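Local coordinates for protein putative adenosine kinase (Schistosoma mansoni, PDB 3VAS) that probably phosphorylates adenosine to AMP at the expense of ATP, as an adenosine kinase of the ribokinase-like (pfkB) family, and binds adenosine here, at residues 51-56 with 147-152; 34-39 with 141-146; 43-48 with 67-72. All coordinates share one frame; numbering follows the deposited sequence.

Contact 1. Residues 51-56 with 147-152; sequences LKKDNI and EKLRSM. With ADN (adenosine), chain C.
Ile56 pairs in parallel with Met152 (CA atoms 4.5 Å apart), Met152 N giving its hydrogen to Asn55 O (3.0 Å) and the CA hydrogen of Ile56 leaning on Met152 O. A type II turn, Lys52 to Asn55, leads into the pairing and is tied to the other strand by two bonds: Asp54 N to Arg150 O (2.7 Å), short but bent, and Ser151 OG to Lys52 O (2.9 Å). The hydroxyl reaches that carbonyl with OG anti to the backbone N of Ser151 (chi1 -158°), and it also rests against Leu51 CB. The side chains of the turn's two central residues, Lys53 and Asp54, form a salt-bridge network with Arg150. Asp54 OD2 stands over one face of the Arg150 guanidinium, toward its rim, 3.3 Å from NE; the attraction is purely electrostatic, since no N-H of Arg150 points at the oxygen. The same OD2 takes a hydrogen bond from Lys53 NZ (2.9 Å), which arrives from above the carboxylate plane. Lys53 bends at chi2 (84°) to lay its CD along the backbone of Lys148 and Leu149, while Arg150 NH1 is buried without a polar partner. On the face toward the adenosine, Ile56 CG1 packs against Met152 CB (3.7 Å), and Ile56 CD1 approaches N7 of the ligand (3.4 Å). This parallel pair belongs to the small lid domain of the ribokinase-like fold, where it helps wall the adenosine pocket.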
loop_
_atom_site.group_PDB
_atom_site.type_symbol
_atom_site.label_atom_id
_atom_site.label_comp_id
_atom_site.label_asym_id
_atom_site.label_seq_id
_atom_site.Cartn_x
_atom_site.Cartn_y
_atom_site.Cartn_z
ATOM N N LEU A 51 6.622 -19.761 6.690
ATOM C CA LEU A 51 6.644 -18.451 6.042
ATOM C C LEU A 51 7.443 -18.481 4.743
ATOM O O LEU A 51 8.381 -19.267 4.598
ATOM C CB LEU A 51 7.223 -17.399 6.988
ATOM C CG LEU A 51 6.518 -17.296 8.343
ATOM C CD1 LEU A 51 7.161 -16.226 9.204
ATOM C CD2 LEU A 51 5.032 -17.020 8.158
ATOM N N LYS A 52 7.073 -17.611 3.811
ATOM C CA LYS A 52 7.664 -17.608 2.479
ATOM C C LYS A 52 8.357 -16.285 2.161
ATOM O O LYS A 52 8.040 -15.249 2.751
ATOM C CB LYS A 52 6.586 -17.903 1.432
ATOM C CG LYS A 52 5.891 -19.242 1.630
ATOM C CD LYS A 52 4.440 -19.200 1.164
ATOM C CE LYS A 52 4.329 -18.906 -0.326
ATOM N NZ LYS A 52 2.911 -18.883 -0.791
ATOM N N LYS A 53 9.299 -16.337 1.224
ATOM C CA LYS A 53 10.056 -15.167 0.782
ATOM C C LYS A 53 9.160 -14.034 0.285
ATOM O O LYS A 53 8.213 -14.266 -0.468
ATOM C CB LYS A 53 11.024 -15.569 -0.341
ATOM C CG LYS A 53 11.960 -14.454 -0.795
ATOM C CD LYS A 53 13.191 -14.364 0.099
ATOM C CE LYS A 53 13.960 -13.062 -0.111
ATOM N NZ LYS A 53 13.275 -11.896 0.523
ATOM N N ASP A 54 9.471 -12.813 0.714
ATOM C CA ASP A 54 8.792 -11.605 0.239
ATOM C C ASP A 54 7.274 -11.675 0.340
ATOM O O ASP A 54 6.566 -11.042 -0.439
ATOM C CB ASP A 54 9.192 -11.293 -1.207
ATOM C CG ASP A 54 10.640 -10.865 -1.335
ATOM O OD1 ASP A 54 11.282 -11.220 -2.349
ATOM O OD2 ASP A 54 11.135 -10.173 -0.421
ATOM N N ASN A 55 6.776 -12.444 1.299
ATOM C CA ASN A 55 5.343 -12.655 1.411
ATOM C C ASN A 55 4.766 -12.041 2.682
ATOM O O ASN A 55 5.497 -11.646 3.589
ATOM C CB ASN A 55 5.023 -14.153 1.354
ATOM C CG ASN A 55 3.587 -14.427 0.953
ATOM O OD1 ASN A 55 2.963 -13.623 0.256
ATOM N ND2 ASN A 55 3.051 -15.562 1.395
ATOM N N ILE A 56 3.445 -11.952 2.731
ATOM C CA ILE A 56 2.754 -11.532 3.936
ATOM C C ILE A 56 1.554 -12.450 4.166
ATOM O O ILE A 56 0.831 -12.787 3.231
ATOM C CB ILE A 56 2.343 -10.030 3.871
ATOM C CG1 ILE A 56 1.705 -9.571 5.190
ATOM C CG2 ILE A 56 1.445 -9.755 2.673
ATOM C CD1 ILE A 56 0.182 -9.680 5.248
ATOM N N GLU A 147 19.226 -12.843 5.885
ATOM C CA GLU A 147 19.953 -12.810 4.625
ATOM C C GLU A 147 19.273 -13.718 3.603
ATOM O O GLU A 147 19.301 -13.448 2.403
ATOM C CB GLU A 147 21.407 -13.228 4.840
ATOM C CG GLU A 147 22.277 -13.103 3.604
ATOM C CD GLU A 147 23.728 -13.429 3.887
ATOM O OE1 GLU A 147 24.338 -12.736 4.730
ATOM O OE2 GLU A 147 24.257 -14.382 3.276
ATOM N N LYS A 148 18.648 -14.784 4.094
ATOM C CA LYS A 148 17.963 -15.750 3.239
ATOM C C LYS A 148 16.581 -15.261 2.804
ATOM O O LYS A 148 16.237 -15.324 1.623
ATOM C CB LYS A 148 17.820 -17.089 3.969
ATOM C CG LYS A 148 18.068 -18.319 3.107
ATOM C CD LYS A 148 19.447 -18.900 3.378
ATOM C CE LYS A 148 19.617 -19.242 4.851
ATOM N NZ LYS A 148 21.018 -19.621 5.194
ATOM N N LEU A 149 15.792 -14.782 3.764
ATOM C CA LEU A 149 14.390 -14.443 3.516
ATOM C C LEU A 149 13.935 -13.182 4.244
ATOM O O LEU A 149 14.509 -12.792 5.262
ATOM C CB LEU A 149 13.481 -15.597 3.960
ATOM C CG LEU A 149 13.657 -16.996 3.370
ATOM C CD1 LEU A 149 13.661 -18.032 4.478
ATOM C CD2 LEU A 149 12.552 -17.293 2.378
ATOM N N ARG A 150 12.892 -12.551 3.711
ATOM C CA ARG A 150 12.134 -11.557 4.459
ATOM C C ARG A 150 10.650 -11.923 4.367
ATOM O O ARG A 150 10.168 -12.356 3.316
ATOM C CB ARG A 150 12.410 -10.128 3.971
ATOM C CG ARG A 150 11.621 -9.694 2.747
ATOM C CD ARG A 150 10.981 -8.326 2.963
ATOM N NE ARG A 150 10.161 -7.910 1.824
ATOM C CZ ARG A 150 8.886 -8.253 1.652
ATOM N NH1 ARG A 150 8.274 -9.026 2.543
ATOM N NH2 ARG A 150 8.222 -7.825 0.586
ATOM N N SER A 151 9.935 -11.777 5.478
ATOM C CA SER A 151 8.570 -12.268 5.554
ATOM C C SER A 151 7.786 -11.530 6.633
ATOM O O SER A 151 8.333 -11.170 7.679
ATOM C CB SER A 151 8.578 -13.777 5.831
ATOM O OG SER A 151 7.363 -14.388 5.434
ATOM N N MET A 152 6.500 -11.315 6.377
ATOM C CA MET A 152 5.646 -10.584 7.307
ATOM C C MET A 152 4.472 -11.410 7.822
ATOM O O MET A 152 3.817 -12.121 7.060
ATOM C CB MET A 152 5.116 -9.306 6.652
ATOM C CG MET A 152 6.173 -8.232 6.471
ATOM S SD MET A 152 5.517 -6.768 5.658
ATOM C CE MET A 152 5.086 -7.428 4.050
HETATM O "O5'" ADN C . 4.697 -2.868 2.191
HETATM C "C5'" ADN C . 5.231 -3.112 3.491
HETATM C "C4'" ADN C . 4.273 -2.670 4.570
HETATM O "O4'" ADN C . 3.068 -3.448 4.497
HETATM C "C3'" ADN C . 4.765 -2.808 6.015
HETATM O "O3'" ADN C . 5.055 -1.514 6.547
HETATM C "C2'" ADN C . 3.561 -3.412 6.772
HETATM O "O2'" ADN C . 3.201 -2.724 7.950
HETATM C "C1'" ADN C . 2.435 -3.357 5.738
HETATM N N9 ADN C . 1.443 -4.425 5.861
HETATM C C8 ADN C . 1.678 -5.709 6.052
HETATM N N7 ADN C . 0.374 -6.387 6.145
HETATM C C5 ADN C . -0.648 -5.402 6.001
HETATM C C6 ADN C . -2.037 -5.488 6.013
HETATM N N6 ADN C . -2.674 -6.764 6.201
HETATM N N1 ADN C . -2.800 -4.339 5.852
HETATM C C2 ADN C . -2.196 -3.120 5.673
HETATM N N3 ADN C . -0.829 -3.034 5.658
HETATM C C4 ADN C . -0.057 -4.211 5.831
#

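Contact 2. Residues 34-39 with 141-146; sequences LLDIIV and VAVLVS. With ADN (adenosine), chain C.
Strands 34-39 and 141-145 are parallel neighbours in the lid domain of this ribokinase-like kinase, laced by five straight backbone bonds from Val141 N to Leu35 O (2.8 Å) through to Val145 N to Val39 O (2.8 Å). Packing is tightest at the pocket end. There Val141 CG2 fits against Leu34 CD1 (3.6 Å) and also touches the ribose O2', while Leu34 CD1 lies by the adenine at C4. On the opposite face Val39 CG1 and Leu144 CD1 lie side by side, and helix 65-70 covers that face through Ile70 and Ile66. The far end is looser and partly exposed: Ile38 CG1 sits 4.1 Å from Val143 CB, both side chains pointing the same way, and Ile38 CG2 crosses Val145 CG2 at an angle. Asp36 is buried on the pocket face. Its OD1 comes within 3.5 Å of Val141 CB, so the neighbouring strand flanks the carboxylate as it grips the sugar with one oxygen to each hydroxyl. The ribose O2' donates to Asp36 OD1 at a modelled 2.4 Å, too short to be taken literally and doubtful in its exact length; O3' donates to Asp36 OD2 at 2.5 Å.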
loop_
_atom_site.group_PDB
_atom_site.type_symbol
_atom_site.label_atom_id
_atom_site.label_comp_id
_atom_site.label_asym_id
_atom_site.label_seq_id
_atom_site.Cartn_x
_atom_site.Cartn_y
_atom_site.Cartn_z
ATOM N N LEU A 34 -0.644 0.287 11.182
ATOM C CA LEU A 34 -0.036 -0.826 11.900
ATOM C C LEU A 34 1.354 -0.476 12.408
ATOM O O LEU A 34 2.055 0.356 11.829
ATOM C CB LEU A 34 0.054 -2.055 10.989
ATOM C CG LEU A 34 -1.229 -2.545 10.310
ATOM C CD1 LEU A 34 -0.900 -3.555 9.213
ATOM C CD2 LEU A 34 -2.187 -3.152 11.335
ATOM N N LEU A 35 1.757 -1.120 13.495
ATOM C CA LEU A 35 3.121 -0.979 13.974
ATOM C C LEU A 35 3.971 -2.106 13.398
ATOM O O LEU A 35 3.648 -3.284 13.567
ATOM C CB LEU A 35 3.161 -1.012 15.500
ATOM C CG LEU A 35 4.545 -0.806 16.117
ATOM C CD1 LEU A 35 4.961 0.653 16.015
ATOM C CD2 LEU A 35 4.574 -1.281 17.557
ATOM N N ASP A 36 5.044 -1.749 12.701
ATOM C CA ASP A 36 6.007 -2.741 12.229
ATOM C C ASP A 36 6.990 -3.111 13.334
ATOM O O ASP A 36 7.559 -2.242 13.997
ATOM C CB ASP A 36 6.770 -2.237 11.000
ATOM C CG ASP A 36 5.907 -2.206 9.744
ATOM O OD1 ASP A 36 4.763 -2.715 9.790
ATOM O OD2 ASP A 36 6.381 -1.682 8.707
ATOM N N ILE A 37 7.179 -4.408 13.537
ATOM C CA ILE A 37 8.168 -4.884 14.487
ATOM C C ILE A 37 9.238 -5.663 13.727
ATOM O O ILE A 37 9.053 -6.829 13.389
ATOM C CB ILE A 37 7.527 -5.751 15.577
ATOM C CG1 ILE A 37 6.325 -5.021 16.184
ATOM C CG2 ILE A 37 8.554 -6.120 16.646
ATOM C CD1 ILE A 37 5.666 -5.773 17.326
ATOM N N ILE A 38 10.357 -4.996 13.457
ATOM C CA ILE A 38 11.388 -5.531 12.582
ATOM C C ILE A 38 12.482 -6.236 13.368
ATOM O O ILE A 38 13.131 -5.639 14.231
ATOM C CB ILE A 38 12.004 -4.415 11.722
ATOM C CG1 ILE A 38 10.892 -3.609 11.043
ATOM C CG2 ILE A 38 12.974 -4.996 10.699
ATOM C CD1 ILE A 38 11.384 -2.381 10.314
ATOM N N VAL A 39 12.688 -7.510 13.056
ATOM C CA VAL A 39 13.606 -8.348 13.814
ATOM C C VAL A 39 14.504 -9.154 12.884
ATOM O O VAL A 39 14.063 -9.609 11.830
ATOM C CB VAL A 39 12.828 -9.306 14.761
ATOM C CG1 VAL A 39 11.651 -9.953 14.038
ATOM C CG2 VAL A 39 13.744 -10.366 15.360
ATOM N N VAL A 141 2.700 -5.758 12.753
ATOM C CA VAL A 141 3.271 -6.650 11.753
ATOM C C VAL A 141 4.612 -7.175 12.245
ATOM O O VAL A 141 5.507 -6.402 12.580
ATOM C CB VAL A 141 3.489 -5.935 10.401
ATOM C CG1 VAL A 141 3.997 -6.925 9.354
ATOM C CG2 VAL A 141 2.201 -5.269 9.927
ATOM N N ALA A 142 4.753 -8.491 12.315
ATOM C CA ALA A 142 6.057 -9.059 12.595
ATOM C C ALA A 142 6.801 -9.094 11.274
ATOM O O ALA A 142 6.395 -9.801 10.351
ATOM C CB ALA A 142 5.931 -10.453 13.181
ATOM N N VAL A 143 7.868 -8.304 11.170
ATOM C CA VAL A 143 8.669 -8.279 9.950
ATOM C C VAL A 143 9.968 -9.036 10.192
ATOM O O VAL A 143 10.873 -8.544 10.866
ATOM C CB VAL A 143 8.957 -6.843 9.480
ATOM C CG1 VAL A 143 9.667 -6.850 8.128
ATOM C CG2 VAL A 143 7.660 -6.048 9.399
ATOM N N LEU A 144 10.045 -10.244 9.649
ATOM C CA LEU A 144 11.169 -11.135 9.913
ATOM C C LEU A 144 12.261 -10.980 8.860
ATOM O O LEU A 144 12.073 -11.339 7.699
ATOM C CB LEU A 144 10.688 -12.583 9.978
ATOM C CG LEU A 144 10.245 -13.100 11.350
ATOM C CD1 LEU A 144 9.172 -12.223 11.980
ATOM C CD2 LEU A 144 9.768 -14.539 11.239
ATOM N N VAL A 145 13.402 -10.437 9.266
ATOM C CA VAL A 145 14.478 -10.171 8.321
ATOM C C VAL A 145 15.643 -11.148 8.478
ATOM O O VAL A 145 16.105 -11.411 9.591
ATOM C CB VAL A 145 14.992 -8.716 8.444
ATOM C CG1 VAL A 145 16.193 -8.491 7.533
ATOM C CG2 VAL A 145 13.875 -7.728 8.118
ATOM N N SER A 146 16.100 -11.695 7.358
ATOM C CA SER A 146 17.326 -12.478 7.343
ATOM C C SER A 146 17.994 -12.359 5.980
ATOM O O SER A 146 17.410 -11.832 5.033
ATOM C CB SER A 146 17.049 -13.945 7.686
ATOM O OG SER A 146 16.189 -14.542 6.734
HETATM O "O5'" ADN C . 4.697 -2.868 2.191
HETATM C "C5'" ADN C . 5.231 -3.112 3.491
HETATM C "C4'" ADN C . 4.273 -2.670 4.570
HETATM O "O4'" ADN C . 3.068 -3.448 4.497
HETATM C "C3'" ADN C . 4.765 -2.808 6.015
HETATM O "O3'" ADN C . 5.055 -1.514 6.547
HETATM C "C2'" ADN C . 3.561 -3.412 6.772
HETATM O "O2'" ADN C . 3.201 -2.724 7.950
HETATM C "C1'" ADN C . 2.435 -3.357 5.738
HETATM N N9 ADN C . 1.443 -4.425 5.861
HETATM C C8 ADN C . 1.678 -5.709 6.052
HETATM N N7 ADN C . 0.374 -6.387 6.145
HETATM C C5 ADN C . -0.648 -5.402 6.001
HETATM C C6 ADN C . -2.037 -5.488 6.013
HETATM N N6 ADN C . -2.674 -6.764 6.201
HETATM N N1 ADN C . -2.800 -4.339 5.852
HETATM C C2 ADN C . -2.196 -3.120 5.673
HETATM N N3 ADN C . -0.829 -3.034 5.658
HETATM C C4 ADN C . -0.057 -4.211 5.831
#

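Contact 3. Residues 43-48 with 67-72; sequences DFMYRK and YDEIQK
Lys48 and Glu69 reach toward each other from opposite directions, each fully stretched, and join in a salt bridge between two short helices whose backbones stay well apart: the nearest CA atoms, of Met45 and Ile70, are 9.5 Å from one another. Lys48 sets off with CG anti to the backbone N (chi1 179°) and keeps every later torsion extended, which carries NZ across the gap to the carboxylate. Its stronger bond is from NZ to Glu69 OE2 at 2.9 Å, met on the syn side and 29° out of the carboxylate plane; that to Glu69 OE1, at 3.1 Å, is weak. OE1 is also hydrogen-bonded by Tyr49 OH, just beyond helix 44-48, so the carboxylate has a second grip on the same part of the chain. The two helices, 44-48 and 65-70, lie on the outer face of the lid sheet of the ribokinase-like fold, with Met45 resting on Leu144 and Ile70 on Ile37 and Val39 of the strands beneath. Phe44 turns its edge to Glu69: OE2 lies in the plane of the ring, 3.5 Å from CE1, where the slightly positive ring hydrogens face the oxygen, and the ring and carboxylate planes are 40° apart. Met45 CG lies over one face of the same ring, toward its rim. Beyond it the chain of Met45 bends at chi2 and again at chi3, sliding antiparallel past Glu69, with SD 3.6 Å from Glu69 CD. These two bends bring Met45 CE to Ile70 CG2 at 4.0 Å, the two side chains crossing at about a right angle.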
loop_
_atom_site.group_PDB
_atom_site.type_symbol
_atom_site.label_atom_id
_atom_site.label_comp_id
_atom_site.label_asym_id
_atom_site.label_seq_id
_atom_site.Cartn_x
_atom_site.Cartn_y
_atom_site.Cartn_z
ATOM N N ASP A 43 16.801 -18.790 11.229
ATOM C CA ASP A 43 16.327 -19.569 10.092
ATOM C C ASP A 43 15.184 -20.521 10.437
ATOM O O ASP A 43 14.353 -20.825 9.579
ATOM C CB ASP A 43 17.486 -20.337 9.452
ATOM C CG ASP A 43 18.656 -19.435 9.101
ATOM O OD1 ASP A 43 18.557 -18.696 8.099
ATOM O OD2 ASP A 43 19.674 -19.466 9.828
ATOM N N PHE A 44 15.135 -20.989 11.682
ATOM C CA PHE A 44 14.085 -21.929 12.079
ATOM C C PHE A 44 12.699 -21.296 12.021
ATOM O O PHE A 44 11.709 -21.985 11.778
ATOM C CB PHE A 44 14.355 -22.554 13.462
ATOM C CG PHE A 44 14.153 -21.611 14.632
ATOM C CD1 PHE A 44 12.882 -21.353 15.131
ATOM C CD2 PHE A 44 15.242 -21.023 15.261
ATOM C CE1 PHE A 44 12.700 -20.500 16.210
ATOM C CE2 PHE A 44 15.066 -20.173 16.345
ATOM C CZ PHE A 44 13.793 -19.910 16.818
ATOM N N MET A 45 12.647 -19.984 12.239
ATOM C CA MET A 45 11.386 -19.244 12.305
ATOM C C MET A 45 10.542 -19.408 11.047
ATOM O O MET A 45 9.316 -19.504 11.124
ATOM C CB MET A 45 11.650 -17.757 12.554
ATOM C CG MET A 45 12.280 -17.448 13.900
ATOM S SD MET A 45 11.089 -17.529 15.246
ATOM C CE MET A 45 9.963 -16.230 14.767
ATOM N N TYR A 46 11.200 -19.444 9.893
ATOM C CA TYR A 46 10.496 -19.540 8.615
ATOM C C TYR A 46 9.892 -20.924 8.411
ATOM O O TYR A 46 8.813 -21.053 7.835
ATOM C CB TYR A 46 11.422 -19.147 7.455
ATOM C CG TYR A 46 11.983 -17.757 7.628
ATOM C CD1 TYR A 46 11.300 -16.645 7.144
ATOM C CD2 TYR A 46 13.176 -17.549 8.313
ATOM C CE1 TYR A 46 11.802 -15.364 7.322
ATOM C CE2 TYR A 46 13.684 -16.272 8.494
ATOM C CZ TYR A 46 12.993 -15.187 7.997
ATOM O OH TYR A 46 13.494 -13.920 8.180
ATOM N N ARG A 47 10.583 -21.954 8.895
ATOM C CA ARG A 47 10.055 -23.317 8.843
ATOM C C ARG A 47 8.960 -23.497 9.892
ATOM O O ARG A 47 7.880 -24.017 9.602
ATOM C CB ARG A 47 11.171 -24.347 9.061
ATOM C CG ARG A 47 12.431 -24.103 8.232
ATOM C CD ARG A 47 13.378 -25.304 8.263
ATOM N NE ARG A 47 13.681 -25.751 9.623
ATOM C CZ ARG A 47 14.746 -25.371 10.325
ATOM N NH1 ARG A 47 15.630 -24.528 9.801
ATOM N NH2 ARG A 47 14.929 -25.838 11.555
ATOM N N LYS A 48 9.253 -23.052 11.111
ATOM C CA LYS A 48 8.326 -23.141 12.232
ATOM C C LYS A 48 6.950 -22.548 11.916
ATOM O O LYS A 48 5.922 -23.138 12.248
ATOM C CB LYS A 48 8.934 -22.456 13.458
ATOM C CG LYS A 48 8.057 -22.454 14.702
ATOM C CD LYS A 48 8.851 -21.952 15.901
ATOM C CE LYS A 48 8.005 -21.891 17.155
ATOM N NZ LYS A 48 8.826 -21.497 18.330
ATOM N N TYR A 67 4.694 -13.319 18.111
ATOM C CA TYR A 67 4.822 -11.989 18.702
ATOM C C TYR A 67 5.530 -12.018 20.055
ATOM O O TYR A 67 6.373 -11.168 20.336
ATOM C CB TYR A 67 3.458 -11.296 18.777
ATOM C CG TYR A 67 2.802 -11.214 17.420
ATOM C CD1 TYR A 67 3.262 -10.318 16.457
ATOM C CD2 TYR A 67 1.748 -12.047 17.086
ATOM C CE1 TYR A 67 2.677 -10.250 15.205
ATOM C CE2 TYR A 67 1.158 -11.988 15.835
ATOM C CZ TYR A 67 1.626 -11.092 14.901
ATOM O OH TYR A 67 1.034 -11.039 13.662
ATOM N N ASP A 68 5.199 -13.000 20.885
ATOM C CA ASP A 68 5.918 -13.195 22.139
ATOM C C ASP A 68 7.338 -13.657 21.850
ATOM O O ASP A 68 8.279 -13.281 22.551
ATOM C CB ASP A 68 5.211 -14.225 23.021
ATOM C CG ASP A 68 3.934 -13.689 23.643
ATOM O OD1 ASP A 68 3.881 -12.477 23.944
ATOM O OD2 ASP A 68 2.987 -14.483 23.833
ATOM N N GLU A 69 7.486 -14.464 20.804
ATOM C CA GLU A 69 8.776 -15.050 20.468
ATOM C C GLU A 69 9.808 -14.015 20.011
ATOM O O GLU A 69 10.932 -13.997 20.512
ATOM C CB GLU A 69 8.619 -16.151 19.416
ATOM C CG GLU A 69 9.890 -16.951 19.185
ATOM C CD GLU A 69 9.641 -18.274 18.479
ATOM O OE1 GLU A 69 8.569 -18.431 17.855
ATOM O OE2 GLU A 69 10.520 -19.158 18.551
ATOM N N ILE A 70 9.434 -13.156 19.068
ATOM C CA ILE A 70 10.372 -12.146 18.573
ATOM C C ILE A 70 10.640 -11.067 19.618
ATOM O O ILE A 70 11.617 -10.328 19.522
ATOM C CB ILE A 70 9.887 -11.478 17.274
ATOM C CG1 ILE A 70 8.633 -10.644 17.539
ATOM C CG2 ILE A 70 9.645 -12.518 16.193
ATOM C CD1 ILE A 70 8.112 -9.939 16.313
ATOM N N GLN A 71 9.774 -10.985 20.623
ATOM C CA GLN A 71 9.930 -10.001 21.688
ATOM C C GLN A 71 11.065 -10.398 22.631
ATOM O O GLN A 71 11.466 -9.625 23.504
ATOM C CB GLN A 71 8.617 -9.836 22.458
ATOM C CG GLN A 71 8.432 -8.464 23.081
ATOM C CD GLN A 71 8.476 -7.344 22.053
ATOM O OE1 GLN A 71 9.159 -6.337 22.247
ATOM N NE2 GLN A 71 7.740 -7.511 20.956
ATOM N N LYS A 72 11.583 -11.607 22.445
ATOM C CA LYS A 72 12.707 -12.091 23.233
ATOM C C LYS A 72 14.016 -11.773 22.520
ATOM O O LYS A 72 15.102 -11.952 23.069
ATOM C CB LYS A 72 12.575 -13.595 23.473
ATOM C CG LYS A 72 11.348 -13.963 24.284
ATOM C CD LYS A 72 11.118 -15.459 24.319
ATOM C CE LYS A 72 9.988 -15.799 25.274
ATOM N NZ LYS A 72 10.316 -15.387 26.670
#

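Overall arrangement
The three contacts lie on the same side of the chain's centre and belong to its lid. Contacts 1 and 2, with centres about 11 Å apart, meet where strands 138-145 and 150-157 run antiparallel: Ser151 O is 2.8 Å from Leu144 N, a probable hydrogen bond, and Met152 packs on Val141. Both reach the adenosine, contact 1 mainly at the base, through Ile56, with Met152 SD near both C8 and C2', contact 2 at base and ribose; Asp320 and Asn86 are among its further partners. Contact 3 sits behind them, its centre about 12 Å from that of contact 1, with the Ile70 side chain about 12 Å from the ligand. Tyr46 touches all three: its backbone O probably accepts from Leu51 N, and its OH makes a weak hydrogen bond to Leu144 O (3.0 Å).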